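Local coordinates for protein aminotransferase, class III (Thermomicrobium roseum, PDB 6IO1) that probably transfers amino groups as a thermostable (S)-enantioselective omega-transaminase that uses pyridoxal 5'-phosphate as cofactor, at residues E41-W46 with R52-F57. Residues are numbered along the deposited sequence; the frame is centred on the assembly and turned at random.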
ATOM      1  N   GLU B  41      14.362 -16.642  14.366  1.00 16.37           N
ATOM      2  CA  GLU B  41      15.268 -17.470  13.577  1.00 17.24           C
ATOM      3  C   GLU B  41      14.512 -18.702  13.107  1.00 15.82           C
ATOM      4  O   GLU B  41      13.875 -19.384  13.914  1.00 14.50           O
ATOM      5  CB  GLU B  41      16.507 -17.881  14.382  1.00 19.01           C
ATOM      6  CG  GLU B  41      17.685 -18.353  13.529  1.00 21.85           C
ATOM      7  CD  GLU B  41      17.496 -19.753  12.971  1.00 21.98           C
ATOM      8  OE1 GLU B  41      16.922 -20.607  13.679  1.00 20.09           O
ATOM      9  OE2 GLU B  41      17.917 -19.999  11.821  1.00 26.86           O
ATOM     10  N   GLY B  42      14.607 -18.993  11.816  1.00 15.45           N
ATOM     11  CA  GLY B  42      13.877 -20.118  11.254  1.00 17.32           C
ATOM     12  C   GLY B  42      12.388 -19.959  11.495  1.00 14.84           C
ATOM     13  O   GLY B  42      11.781 -18.945  11.131  1.00 14.12           O
ATOM     14  N   VAL B  43      11.785 -20.967  12.124  1.00 12.88           N
ATOM     15  CA  VAL B  43      10.359 -20.957  12.425  1.00 13.74           C
ATOM     16  C   VAL B  43      10.085 -20.453  13.838  1.00 14.80           C
ATOM     17  O   VAL B  43       8.940 -20.500  14.299  1.00 16.03           O
ATOM     18  CB  VAL B  43       9.741 -22.348  12.217  1.00 16.85           C
ATOM     19  CG1 VAL B  43      10.097 -22.893  10.841  1.00 17.98           C
ATOM     20  CG2 VAL B  43      10.200 -23.303  13.312  1.00 17.15           C
ATOM     21  N   TRP B  44      11.109 -19.966  14.531  1.00 16.51           N
ATOM     22  CA  TRP B  44      11.016 -19.601  15.936  1.00 14.95           C
ATOM     23  C   TRP B  44      11.042 -18.090  16.106  1.00 13.72           C
ATOM     24  O   TRP B  44      11.743 -17.385  15.373  1.00 13.97           O
ATOM     25  CB  TRP B  44      12.162 -20.225  16.736  1.00 15.19           C
ATOM     26  CG  TRP B  44      12.239 -21.707  16.600  1.00 15.46           C
ATOM     27  CD1 TRP B  44      13.138 -22.420  15.863  1.00 16.92           C
ATOM     28  CD2 TRP B  44      11.374 -22.666  17.216  1.00 16.74           C
ATOM     29  NE1 TRP B  44      12.888 -23.765  15.984  1.00 18.19           N
ATOM     30  CE2 TRP B  44      11.809 -23.942  16.809  1.00 17.25           C
ATOM     31  CE3 TRP B  44      10.273 -22.569  18.072  1.00 16.48           C
ATOM     32  CZ2 TRP B  44      11.182 -25.113  17.230  1.00 20.05           C
ATOM     33  CZ3 TRP B  44       9.653 -23.730  18.488  1.00 18.04           C
ATOM     34  CH2 TRP B  44      10.109 -24.985  18.067  1.00 20.85           C
ATOM     35  N   VAL B  45      10.284 -17.608  17.091  1.00 16.23           N
ATOM     36  CA  VAL B  45      10.293 -16.210  17.497  1.00 15.18           C
ATOM     37  C   VAL B  45      10.335 -16.169  19.018  1.00 13.41           C
ATOM     38  O   VAL B  45      10.002 -17.140  19.698  1.00 15.10           O
ATOM     39  CB  VAL B  45       9.071 -15.422  16.970  1.00 13.09           C
ATOM     40  CG1 VAL B  45       9.142 -15.272  15.457  1.00 15.46           C
ATOM     41  CG2 VAL B  45       7.778 -16.105  17.385  1.00 14.76           C
ATOM     42  N   TRP B  46      10.800 -15.048  19.552  1.00 14.48           N
ATOM     43  CA  TRP B  46      10.882 -14.858  20.994  1.00 14.80           C
ATOM     44  C   TRP B  46      10.188 -13.560  21.375  1.00 14.16           C
ATOM     45  O   TRP B  46      10.308 -12.555  20.668  1.00 15.33           O
ATOM     46  CB  TRP B  46      12.338 -14.841  21.475  1.00 15.37           C
ATOM     47  CG  TRP B  46      12.997 -16.189  21.444  1.00 17.20           C
ATOM     48  CD1 TRP B  46      13.150 -17.051  22.491  1.00 16.67           C
ATOM     49  CD2 TRP B  46      13.595 -16.826  20.309  1.00 16.97           C
ATOM     50  NE1 TRP B  46      13.807 -18.186  22.078  1.00 17.33           N
ATOM     51  CE2 TRP B  46      14.090 -18.072  20.742  1.00 17.54           C
ATOM     52  CE3 TRP B  46      13.761 -16.464  18.969  1.00 18.24           C
ATOM     53  CZ2 TRP B  46      14.738 -18.958  19.883  1.00 18.79           C
ATOM     54  CZ3 TRP B  46      14.403 -17.344  18.117  1.00 17.68           C
ATOM     55  CH2 TRP B  46      14.885 -18.576  18.577  1.00 18.12           C
ATOM     56  N   ARG B  52       9.777 -18.485  24.032  1.00 17.07           N
ATOM     57  CA  ARG B  52       9.907 -18.903  22.642  1.00 17.52           C
ATOM     58  C   ARG B  52       8.575 -19.421  22.109  1.00 16.21           C
ATOM     59  O   ARG B  52       7.816 -20.076  22.827  1.00 17.96           O
ATOM     60  CB  ARG B  52      10.983 -19.982  22.486  1.00 16.68           C
ATOM     61  CG  ARG B  52      11.366 -20.259  21.039  1.00 17.98           C
ATOM     62  CD  ARG B  52      12.203 -21.518  20.907  1.00 17.10           C
ATOM     63  NE  ARG B  52      11.455 -22.715  21.278  1.00 18.91           N
ATOM     64  CZ  ARG B  52      11.927 -23.952  21.164  1.00 19.92           C
ATOM     65  NH1 ARG B  52      13.150 -24.156  20.693  1.00 18.60           N
ATOM     66  NH2 ARG B  52      11.179 -24.986  21.526  1.00 22.38           N
ATOM     67  N   TYR B  53       8.306 -19.118  20.840  1.00 15.95           N
ATOM     68  CA  TYR B  53       7.099 -19.530  20.147  1.00 16.48           C
ATOM     69  C   TYR B  53       7.480 -20.050  18.772  1.00 15.50           C
ATOM     70  O   TYR B  53       8.474 -19.617  18.180  1.00 15.39           O
ATOM     71  CB  TYR B  53       6.097 -18.378  19.972  1.00 16.76           C
ATOM     72  CG  TYR B  53       5.709 -17.646  21.235  1.00 18.09           C
ATOM     73  CD1 TYR B  53       6.539 -16.677  21.785  1.00 18.38           C
ATOM     74  CD2 TYR B  53       4.498 -17.901  21.861  1.00 19.28           C
ATOM     75  CE1 TYR B  53       6.180 -15.998  22.932  1.00 18.94           C
ATOM     76  CE2 TYR B  53       4.130 -17.228  23.008  1.00 20.66           C
ATOM     77  CZ  TYR B  53       4.975 -16.277  23.539  1.00 19.05           C
ATOM     78  OH  TYR B  53       4.611 -15.604  24.682  1.00 22.22           O
ATOM     79  N   LEU B  54       6.680 -20.983  18.268  1.00 16.75           N
ATOM     80  CA  LEU B  54       6.778 -21.412  16.882  1.00 16.33           C
ATOM     81  C   LEU B  54       5.886 -20.512  16.039  1.00 13.55           C
ATOM     82  O   LEU B  54       4.691 -20.372  16.321  1.00 16.90           O
ATOM     83  CB  LEU B  54       6.364 -22.877  16.729  1.00 18.46           C
ATOM     84  CG  LEU B  54       6.770 -23.599  15.439  1.00 17.65           C
ATOM     85  CD1 LEU B  54       6.922 -25.089  15.692  1.00 18.22           C
ATOM     86  CD2 LEU B  54       5.774 -23.356  14.311  1.00 18.61           C
ATOM     87  N   ASP B  55       6.469 -19.903  15.008  1.00 15.16           N
ATOM     88  CA  ASP B  55       5.743 -18.968  14.150  1.00 16.57           C
ATOM     89  C   ASP B  55       4.894 -19.786  13.181  1.00 15.77           C
ATOM     90  O   ASP B  55       5.196 -19.929  11.993  1.00 16.27           O
ATOM     91  CB  ASP B  55       6.719 -18.047  13.425  1.00 16.15           C
ATOM     92  CG  ASP B  55       6.073 -16.762  12.951  1.00 15.72           C
ATOM     93  OD1 ASP B  55       4.836 -16.647  13.043  1.00 21.40           O
ATOM     94  OD2 ASP B  55       6.805 -15.860  12.491  1.00 17.61           O
ATOM     95  N   GLY B  56       3.796 -20.329  13.712  1.00 16.75           N
ATOM     96  CA  GLY B  56       2.921 -21.213  12.960  1.00 16.18           C
ATOM     97  C   GLY B  56       2.140 -20.543  11.851  1.00 15.73           C
ATOM     98  O   GLY B  56       1.535 -21.245  11.033  1.00 18.03           O
ATOM     99  N   PHE B  57       2.132 -19.213  11.806  1.00 15.10           N
ATOM    100  CA  PHE B  57       1.451 -18.462  10.764  1.00 14.23           C
ATOM    101  C   PHE B  57       2.428 -17.743   9.845  1.00 14.49           C
ATOM    102  O   PHE B  57       1.991 -17.031   8.934  1.00 15.39           O
ATOM    103  CB  PHE B  57       0.485 -17.451  11.398  1.00 16.78           C
ATOM    104  CG  PHE B  57      -0.731 -17.152  10.569  1.00 15.33           C
ATOM    105  CD1 PHE B  57      -1.536 -18.172  10.091  1.00 16.77           C
ATOM    106  CD2 PHE B  57      -1.084 -15.841  10.289  1.00 15.90           C
ATOM    107  CE1 PHE B  57      -2.660 -17.892   9.338  1.00 17.40           C
ATOM    108  CE2 PHE B  57      -2.206 -15.555   9.537  1.00 17.72           C
ATOM    109  CZ  PHE B  57      -2.994 -16.580   9.064  1.00 18.09           C
TER
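Arg52 is wedged between two tryptophans of the neighbouring strand and treats them differently. Its guanidinium lies flat on the six-membered ring of Trp44, a cation-pi stack with Arg52 CZ 3.7 Å from the ring centroid and the planes 17° apart. Its aliphatic stem instead rests on Trp46, where Arg52 CG makes a CH-pi contact over the five-membered ring, 3.4 Å from Trp46 NE1. Extended through chi2, the arginine chain bends at chi3 (65°), which carries the guanidinium from the Trp46 side across to Trp44. On the opposite face of the Trp44 indole sits Leu54, whose CB approaches Trp44 CZ3 to 3.8 Å, with Val43 CG2 beside it; Val437 of helix 432-450 touches both Trp44 and Leu54.

The strands form an antiparallel beta hairpin, 44-47 and 52-55, set between strands 35-41 and 413-418 of a mixed sheet. Val45 and Tyr53 are the hydrogen-bonded pair, linked by Val45 N to Tyr53 O (2.9 Å) and Tyr53 N to Val45 O (2.8 Å), and Asp55 N gives Val43 O a nearly straight bond of 2.6 Å. The reverse face carries Val45 and Tyr53, with Val45 CG2 packed 3.8 Å from Tyr53 CB against Ile414. Asp55 points its CB toward segment 41-46; OD2, against a methyl of Val45, is hydrogen-bonded to His67 NE2, and OD1 accepts from Gly59 N. The contact is structural packing: the Asp55 side chain lies about 14 Å from the bound PMP.

With an alanine instead of Trp44, the Arg52 guanidinium would probably lose its stacking partner and turn more freely, and a gap would open beside Leu54. Thus an exposed cation is probably kept flat by cation-pi attraction and dispersion, whereas a buried carboxylate, bonded at both oxygens, is probably fixed in its rotation.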